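Local structure of putative aldehyde dehydrogenase AldY (Bacillus subtilis, 4DNG) at residues Ile87-Arg92 with Thr182-Gly187; Glu81-Ile86 with Lys100-Leu105; Leu159-Ile164 with Thr188-Ala193. The protein probably oxidises aldehydes to carboxylates with NAD(+) and may contribute to protecting the cell against stress from ethanol and related compounds. All coordinates share one frame; numbering follows the deposited sequence.

Contact 1: residues Ile87-Arg92 with Thr182-Gly187; sequences IMMIAR and TAISGG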
loop_
_atom_site.group_PDB
_atom_site.type_symbol
_atom_site.label_atom_id
_atom_site.label_comp_id
_atom_site.label_asym_id
_atom_site.label_seq_id
_atom_site.Cartn_x
_atom_site.Cartn_y
_atom_site.Cartn_z
ATOM N N ILE A 87 -26.394 20.745 9.999
ATOM C CA ILE A 87 -25.735 21.797 9.219
ATOM C C ILE A 87 -25.319 22.960 10.134
ATOM O O ILE A 87 -24.164 23.389 10.142
ATOM C CB ILE A 87 -26.597 22.218 7.992
ATOM C CG1 ILE A 87 -26.509 21.127 6.906
ATOM C CG2 ILE A 87 -26.177 23.580 7.425
ATOM C CD1 ILE A 87 -27.462 21.287 5.737
ATOM N N MET A 88 -26.259 23.413 10.948
ATOM C CA MET A 88 -25.990 24.420 11.960
ATOM C C MET A 88 -24.805 24.041 12.827
ATOM O O MET A 88 -23.879 24.836 12.972
ATOM C CB MET A 88 -27.229 24.682 12.825
ATOM C CG MET A 88 -27.102 25.933 13.688
ATOM S SD MET A 88 -26.642 27.418 12.749
ATOM C CE MET A 88 -28.224 27.882 12.038
ATOM N N MET A 89 -24.825 22.830 13.385
ATOM C CA MET A 89 -23.738 22.362 14.250
ATOM C C MET A 89 -22.358 22.262 13.553
ATOM O O MET A 89 -21.347 22.674 14.135
ATOM C CB MET A 89 -24.114 21.057 14.953
ATOM C CG MET A 89 -23.073 20.567 15.962
ATOM S SD MET A 89 -22.705 21.691 17.328
ATOM C CE MET A 89 -24.292 21.741 18.149
ATOM N N ILE A 90 -22.321 21.739 12.320
ATOM C CA ILE A 90 -21.085 21.742 11.525
ATOM C C ILE A 90 -20.549 23.161 11.377
ATOM O O ILE A 90 -19.359 23.386 11.524
ATOM C CB ILE A 90 -21.261 21.136 10.109
ATOM C CG1 ILE A 90 -21.540 19.623 10.181
ATOM C CG2 ILE A 90 -20.015 21.380 9.262
ATOM C CD1 ILE A 90 -22.202 19.087 8.928
ATOM N N ALA A 91 -21.433 24.106 11.072
ATOM C CA ALA A 91 -21.050 25.503 10.995
ATOM C C ALA A 91 -20.493 26.029 12.340
ATOM O O ALA A 91 -19.375 26.542 12.379
ATOM C CB ALA A 91 -22.221 26.353 10.513
ATOM N N ARG A 92 -21.240 25.852 13.431
ATOM C CA ARG A 92 -20.815 26.354 14.749
ATOM C C ARG A 92 -19.453 25.821 15.181
ATOM O O ARG A 92 -18.624 26.582 15.670
ATOM C CB ARG A 92 -21.842 26.056 15.847
ATOM C CG ARG A 92 -23.297 26.109 15.404
ATOM C CD ARG A 92 -24.215 26.771 16.426
ATOM N NE ARG A 92 -24.394 26.028 17.680
ATOM C CZ ARG A 92 -23.781 26.324 18.826
ATOM N NH1 ARG A 92 -22.919 27.336 18.876
ATOM N NH2 ARG A 92 -24.017 25.607 19.923
ATOM N N THR A 182 -13.301 19.452 16.572
ATOM C CA THR A 182 -14.452 19.205 15.698
ATOM C C THR A 182 -15.004 17.783 15.951
ATOM O O THR A 182 -15.372 17.060 15.019
ATOM C CB THR A 182 -14.051 19.387 14.217
ATOM O OG1 THR A 182 -12.842 18.677 13.999
ATOM C CG2 THR A 182 -13.759 20.860 13.884
ATOM N N ALA A 183 -15.064 17.381 17.216
ATOM C CA ALA A 183 -15.476 16.019 17.547
ATOM C C ALA A 183 -16.955 15.747 17.333
ATOM O O ALA A 183 -17.355 14.586 17.159
ATOM C CB ALA A 183 -15.101 15.688 18.972
ATOM N N ILE A 184 -17.775 16.798 17.397
ATOM C CA ILE A 184 -19.205 16.615 17.248
ATOM C C ILE A 184 -19.527 16.296 15.792
ATOM O O ILE A 184 -20.193 15.309 15.502
ATOM C CB ILE A 184 -20.028 17.805 17.776
ATOM C CG1 ILE A 184 -19.864 17.915 19.289
ATOM C CG2 ILE A 184 -21.508 17.592 17.513
ATOM C CD1 ILE A 184 -20.073 19.303 19.824
ATOM N N SER A 185 -19.018 17.110 14.879
ATOM C CA SER A 185 -19.299 16.898 13.470
ATOM C C SER A 185 -18.390 15.852 12.876
ATOM O O SER A 185 -18.783 15.162 11.954
ATOM C CB SER A 185 -19.211 18.196 12.683
ATOM O OG SER A 185 -18.176 18.973 13.181
ATOM N N GLY A 186 -17.183 15.718 13.418
ATOM C CA GLY A 186 -16.263 14.697 12.950
ATOM C C GLY A 186 -16.408 13.329 13.618
ATOM O O GLY A 186 -15.765 12.370 13.196
ATOM N N GLY A 187 -17.239 13.214 14.647
ATOM C CA GLY A 187 -17.367 11.937 15.363
ATOM C C GLY A 187 -18.714 11.620 15.975
ATOM O O GLY A 187 -19.350 10.634 15.617
#
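In the aldehyde dehydrogenase fold, M89 and I90 of helix 83-94 meet I184 and S185 in the first turns of helix 183-196. The second helix belongs to the Rossmann-like NAD-binding domain, where it follows strand 173-177 of the parallel part of the sheet. The two backbones come close: the CA atoms of I90 and S185 are 5.5 Å apart. A small serine at this point suits such a near approach. Its CB, not its hydroxyl, does the touching, at 3.7 Å from CG1 of I90. The hydroxyl has another task. S185 OG lies between its own backbone N and carbonyl carbon (chi1 37°) and hydrogen-bonds to OE1 of E93. The other carboxylate oxygen, OE2 of E93, accepts a hydrogen bond from the backbone N of I184. One glutamate, just past the end of 87-92, thus grips the start of the serine's helix at two points and ties the two helices together. Beside this polar link the contact is apolar. The side chains of M89 and I184 cross at about a right angle, and I35 of strand 34-39 touches both. M89 sets CG anti to its N (chi1 -175°), which puts this methylene nearest the isoleucine; the side chain then bends at the next two torsions, with the sulfur a little farther off. M89 CG rests 3.7 Å from the branch methyl CG2 of I184.

Contact 2: residues Glu81-Ile86 with Lys100-Leu105; sequences ENRDDI and KSTIEL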
loop_
_atom_site.group_PDB
_atom_site.type_symbol
_atom_site.label_atom_id
_atom_site.label_comp_id
_atom_site.label_asym_id
_atom_site.label_seq_id
_atom_site.Cartn_x
_atom_site.Cartn_y
_atom_site.Cartn_z
ATOM N N GLU A 81 -33.062 13.418 7.626
ATOM C CA GLU A 81 -34.145 13.867 8.513
ATOM C C GLU A 81 -33.682 15.039 9.376
ATOM O O GLU A 81 -34.418 15.996 9.589
ATOM C CB GLU A 81 -34.609 12.710 9.420
ATOM C CG GLU A 81 -35.770 13.051 10.348
ATOM C CD GLU A 81 -36.987 13.498 9.576
ATOM O OE1 GLU A 81 -37.336 12.811 8.593
ATOM O OE2 GLU A 81 -37.582 14.535 9.936
ATOM N N ASN A 82 -32.433 14.968 9.823
ATOM C CA ASN A 82 -31.898 15.921 10.785
ATOM C C ASN A 82 -30.998 16.973 10.170
ATOM O O ASN A 82 -30.260 17.651 10.886
ATOM C CB ASN A 82 -31.172 15.161 11.901
ATOM C CG ASN A 82 -32.116 14.312 12.711
ATOM O OD1 ASN A 82 -33.155 14.791 13.122
ATOM N ND2 ASN A 82 -31.785 13.034 12.906
ATOM N N ARG A 83 -31.088 17.124 8.849
ATOM C CA ARG A 83 -30.130 17.937 8.096
ATOM C C ARG A 83 -29.971 19.360 8.638
ATOM O O ARG A 83 -28.859 19.876 8.740
ATOM C CB ARG A 83 -30.447 17.929 6.591
ATOM C CG ARG A 83 -31.831 18.417 6.192
ATOM C CD ARG A 83 -32.153 18.083 4.740
ATOM N NE ARG A 83 -31.259 18.771 3.810
ATOM C CZ ARG A 83 -30.299 18.195 3.079
ATOM N NH1 ARG A 83 -30.082 16.873 3.125
ATOM N NH2 ARG A 83 -29.556 18.957 2.278
ATOM N N ASP A 84 -31.072 19.971 9.041
ATOM C CA ASP A 84 -31.025 21.382 9.439
ATOM C C ASP A 84 -30.169 21.643 10.678
ATOM O O ASP A 84 -29.290 22.501 10.655
ATOM C CB ASP A 84 -32.440 21.959 9.560
ATOM C CG ASP A 84 -33.099 22.122 8.208
ATOM O OD1 ASP A 84 -32.367 22.292 7.212
ATOM O OD2 ASP A 84 -34.341 22.089 8.122
ATOM N N ASP A 85 -30.426 20.874 11.735
ATOM C CA ASP A 85 -29.653 20.915 12.974
ATOM C C ASP A 85 -28.193 20.502 12.791
ATOM O O ASP A 85 -27.300 21.044 13.437
ATOM C CB ASP A 85 -30.322 20.018 14.017
ATOM C CG ASP A 85 -31.757 20.453 14.337
ATOM O OD1 ASP A 85 -31.994 21.680 14.432
ATOM O OD2 ASP A 85 -32.642 19.573 14.501
ATOM N N ILE A 86 -27.951 19.533 11.919
ATOM C CA ILE A 86 -26.607 19.030 11.703
ATOM C C ILE A 86 -25.795 20.116 11.010
ATOM O O ILE A 86 -24.668 20.404 11.418
ATOM C CB ILE A 86 -26.626 17.692 10.924
ATOM C CG1 ILE A 86 -27.403 16.627 11.725
ATOM C CG2 ILE A 86 -25.227 17.213 10.613
ATOM C CD1 ILE A 86 -27.617 15.299 11.014
ATOM N N LYS A 100 -20.934 26.011 2.927
ATOM C CA LYS A 100 -19.902 24.978 2.975
ATOM C C LYS A 100 -20.439 23.762 3.745
ATOM O O LYS A 100 -20.221 22.619 3.349
ATOM C CB LYS A 100 -18.615 25.499 3.634
ATOM C CG LYS A 100 -17.437 24.554 3.457
ATOM C CD LYS A 100 -16.549 24.405 4.683
ATOM C CE LYS A 100 -15.260 25.209 4.568
ATOM N NZ LYS A 100 -14.062 24.432 5.018
ATOM N N SER A 101 -21.174 24.028 4.823
ATOM C CA SER A 101 -21.668 22.965 5.689
ATOM C C SER A 101 -22.736 22.116 5.017
ATOM O O SER A 101 -22.781 20.894 5.219
ATOM C CB SER A 101 -22.210 23.548 6.984
ATOM O OG SER A 101 -21.193 24.244 7.683
ATOM N N THR A 102 -23.586 22.763 4.220
ATOM C CA THR A 102 -24.635 22.058 3.506
ATOM C C THR A 102 -24.021 21.094 2.512
ATOM O O THR A 102 -24.453 19.942 2.394
ATOM C CB THR A 102 -25.565 23.037 2.798
ATOM O OG1 THR A 102 -26.170 23.882 3.782
ATOM C CG2 THR A 102 -26.663 22.285 2.005
ATOM N N ILE A 103 -22.984 21.565 1.824
ATOM C CA ILE A 103 -22.281 20.767 0.820
ATOM C C ILE A 103 -21.645 19.558 1.503
ATOM O O ILE A 103 -21.727 18.423 1.004
ATOM C CB ILE A 103 -21.252 21.629 0.060
ATOM C CG1 ILE A 103 -21.978 22.530 -0.951
ATOM C CG2 ILE A 103 -20.238 20.761 -0.659
ATOM C CD1 ILE A 103 -21.133 23.648 -1.530
ATOM N N GLU A 104 -21.055 19.800 2.671
ATOM C CA GLU A 104 -20.418 18.743 3.433
ATOM C C GLU A 104 -21.421 17.674 3.902
ATOM O O GLU A 104 -21.148 16.457 3.764
ATOM C CB GLU A 104 -19.633 19.308 4.610
ATOM C CG GLU A 104 -18.714 18.260 5.210
ATOM C CD GLU A 104 -17.740 18.795 6.247
ATOM O OE1 GLU A 104 -17.410 20.011 6.230
ATOM O OE2 GLU A 104 -17.291 17.964 7.076
ATOM N N LEU A 105 -22.567 18.111 4.439
ATOM C CA LEU A 105 -23.588 17.156 4.850
ATOM C C LEU A 105 -24.100 16.381 3.651
ATOM O O LEU A 105 -24.269 15.159 3.725
ATOM C CB LEU A 105 -24.756 17.805 5.592
ATOM C CG LEU A 105 -25.823 16.845 6.172
ATOM C CD1 LEU A 105 -25.222 15.695 6.961
ATOM C CD2 LEU A 105 -26.761 17.610 7.058
#
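The guanidinium of R83 is the flat group here, and it meets T102 obliquely, through a methyl. T102 CG2 is 4.4 Å from R83 NH2, a loose approach. The same NH2 makes a salt bridge to OE2 of E106, one residue past the segment 100-105. The contact is a helix-to-helix packing in the aldehyde dehydrogenase fold. It joins the start of helix 83-94 to helix 98-118, the next helix in the chain. T102 turns its hydroxyl back to the carbonyl O of I98 in its own helix. The tighter part lies around L105. Its CD2 methyl lies against the R83 backbone, 3.5 Å from the carbonyl O of R83, and 3.7 Å from CB of R83. R83 has CG between its N and its carbonyl carbon (chi1 58°), and the side chain then runs toward E106. The base of the arginine packs on the leucine, while its charged end pairs with E106. I86 and L105 cross at about a right angle, and M157 of helix 156-169 touches both. I86 CB is 3.9 Å from L105 CD2. The CG2 methyl of I86 meets both leucine methyls, CD2 at 3.9 Å and CD1 at 4.0 Å.

Contact 3: residues Leu159-Ile164 with Thr188-Ala193; sequences LSMRSI and TIIAKA
I190 of helix 183-196 sits at the centre of this contact, touched by S160, M161 and I164 of helix 156-169. Both helices flank the parallel part of the sheet of the Rossmann-like NAD-binding domain, on either side of strand 173-177 in the chain. The axes of the two segments come no closer than 11.1 Å and cross at -40°; the I190, M161 and I164 side chains span most of this distance. The tight part is around the isoleucine. M161 keeps CG anti to its N (chi1 -177°) and bends at its next two torsions, which brings the end methyl CE across I190, 3.7 Å from CG1. I164 reaches in tip to tip, its CD1 3.7 Å from CG2 of I190. S160 supplies only its CB, 3.9 Å from CD1 of I190. An alanine at I190 would remove the atoms that all three touch, and is likely to open a gap between the helices and leave the M161 methyl without its isoleucine partner. Away from this cluster the contact is loose: R162 and K192, partly exposed, make no contact with the opposite segment. K192 NZ bonds to Y78 OH, while R162 makes a weak, long ion pair with E253, predicted to be an active-site residue. S160 OG is buried and hydrogen-bonded to OG of S151, NE2 of H176 and the carbonyl O of G186. The chemistry is thus divided: carbon-to-carbon contacts join the two segments, whereas the buried serine hydroxyl has its polar needs met by neighbours outside them.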
loop_
_atom_site.group_PDB
_atom_site.type_symbol
_atom_site.label_atom_id
_atom_site.label_comp_id
_atom_site.label_asym_id
_atom_site.label_seq_id
_atom_site.Cartn_x
_atom_site.Cartn_y
_atom_site.Cartn_z
ATOM N N LEU A 159 -14.846 13.660 5.610
ATOM C CA LEU A 159 -13.634 12.836 5.592
ATOM C C LEU A 159 -13.716 11.630 6.520
ATOM O O LEU A 159 -13.295 10.553 6.145
ATOM C CB LEU A 159 -12.373 13.673 5.916
ATOM C CG LEU A 159 -11.948 14.722 4.873
ATOM C CD1 LEU A 159 -10.668 15.444 5.277
ATOM C CD2 LEU A 159 -11.794 14.129 3.473
ATOM N N SER A 160 -14.230 11.829 7.731
ATOM C CA SER A 160 -14.547 10.741 8.627
ATOM C C SER A 160 -15.424 9.689 7.920
ATOM O O SER A 160 -15.081 8.497 7.883
ATOM C CB SER A 160 -15.246 11.280 9.893
ATOM O OG SER A 160 -14.377 12.141 10.629
ATOM N N MET A 161 -16.548 10.115 7.350
ATOM C CA MET A 161 -17.470 9.155 6.748
ATOM C C MET A 161 -16.833 8.500 5.509
ATOM O O MET A 161 -17.170 7.369 5.133
ATOM C CB MET A 161 -18.777 9.847 6.396
ATOM C CG MET A 161 -19.843 8.946 5.829
ATOM S SD MET A 161 -20.371 7.921 7.186
ATOM C CE MET A 161 -21.432 9.077 8.060
ATOM N N ARG A 162 -15.873 9.186 4.897
ATOM C CA ARG A 162 -15.160 8.597 3.756
ATOM C C ARG A 162 -14.419 7.333 4.177
ATOM O O ARG A 162 -14.085 6.514 3.333
ATOM C CB ARG A 162 -14.224 9.596 3.089
ATOM C CG ARG A 162 -13.806 9.205 1.692
ATOM C CD ARG A 162 -12.586 9.995 1.245
ATOM N NE ARG A 162 -11.443 9.730 2.113
ATOM C CZ ARG A 162 -10.380 10.524 2.209
ATOM N NH1 ARG A 162 -9.382 10.213 3.028
ATOM N NH2 ARG A 162 -10.321 11.637 1.494
ATOM N N SER A 163 -14.195 7.153 5.476
ATOM C CA SER A 163 -13.581 5.915 5.937
ATOM C C SER A 163 -14.534 5.044 6.719
ATOM O O SER A 163 -14.469 3.810 6.650
ATOM C CB SER A 163 -12.326 6.184 6.763
ATOM O OG SER A 163 -11.411 6.918 5.983
ATOM N N ILE A 164 -15.402 5.675 7.489
ATOM C CA ILE A 164 -16.344 4.925 8.298
ATOM C C ILE A 164 -17.277 4.063 7.417
ATOM O O ILE A 164 -17.409 2.853 7.633
ATOM C CB ILE A 164 -17.111 5.861 9.247
ATOM C CG1 ILE A 164 -16.155 6.372 10.333
ATOM C CG2 ILE A 164 -18.329 5.157 9.808
ATOM C CD1 ILE A 164 -16.635 7.592 11.093
ATOM N N THR A 188 -19.165 12.451 16.901
ATOM C CA THR A 188 -20.304 12.035 17.742
ATOM C C THR A 188 -21.634 11.932 16.987
ATOM O O THR A 188 -22.422 11.006 17.234
ATOM C CB THR A 188 -20.473 12.909 18.999
ATOM O OG1 THR A 188 -20.558 14.288 18.619
ATOM C CG2 THR A 188 -19.298 12.717 19.940
ATOM N N ILE A 189 -21.873 12.875 16.073
ATOM C CA ILE A 189 -23.083 12.872 15.259
ATOM C C ILE A 189 -23.129 11.592 14.424
ATOM O O ILE A 189 -24.183 10.938 14.320
ATOM C CB ILE A 189 -23.179 14.123 14.362
ATOM C CG1 ILE A 189 -23.493 15.348 15.200
ATOM C CG2 ILE A 189 -24.264 13.967 13.305
ATOM C CD1 ILE A 189 -23.276 16.641 14.440
ATOM N N ILE A 190 -21.976 11.225 13.866
ATOM C CA ILE A 190 -21.846 10.019 13.065
ATOM C C ILE A 190 -22.145 8.801 13.944
ATOM O O ILE A 190 -22.941 7.937 13.558
ATOM C CB ILE A 190 -20.456 9.917 12.409
ATOM C CG1 ILE A 190 -20.421 10.781 11.163
ATOM C CG2 ILE A 190 -20.152 8.480 12.012
ATOM C CD1 ILE A 190 -19.026 11.155 10.706
ATOM N N ALA A 191 -21.532 8.748 15.126
ATOM C CA ALA A 191 -21.852 7.679 16.097
ATOM C C ALA A 191 -23.343 7.632 16.425
ATOM O O ALA A 191 -23.959 6.556 16.445
ATOM C CB ALA A 191 -21.030 7.820 17.363
ATOM N N LYS A 192 -23.943 8.792 16.644
ATOM C CA LYS A 192 -25.383 8.819 16.919
ATOM C C LYS A 192 -26.205 8.215 15.758
ATOM O O LYS A 192 -27.178 7.490 15.967
ATOM C CB LYS A 192 -25.842 10.243 17.254
ATOM C CG LYS A 192 -27.301 10.348 17.661
ATOM C CD LYS A 192 -27.551 10.142 19.147
ATOM C CE LYS A 192 -29.048 9.951 19.432
ATOM N NZ LYS A 192 -29.967 11.020 18.920
ATOM N N ALA A 193 -25.789 8.522 14.534
ATOM C CA ALA A 193 -26.462 8.030 13.345
ATOM C C ALA A 193 -26.419 6.514 13.257
ATOM O O ALA A 193 -27.425 5.887 12.930
ATOM C CB ALA A 193 -25.830 8.647 12.108
#

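The three contacts lie close together on one chain and touch one another. Contacts 1 and 2 share helix 83-94 and have centres 9 Å apart. Contacts 1 and 3 share helix 183-196 and are 11 Å apart. Contacts 2 and 3 share no helix, lie 13 Å apart and touch lightly, I86 against I189. Along the chain contact 2 closes before contact 3 opens, while contact 1 crosses both. Some 90 residues, with helices 98-118 and 156-169 among them, separate its two segments. Segment 182-187 is followed directly in the chain by 188-193. The early helices 83-94 and 98-118 are thereby fastened to the helices beside the NAD-binding sheet.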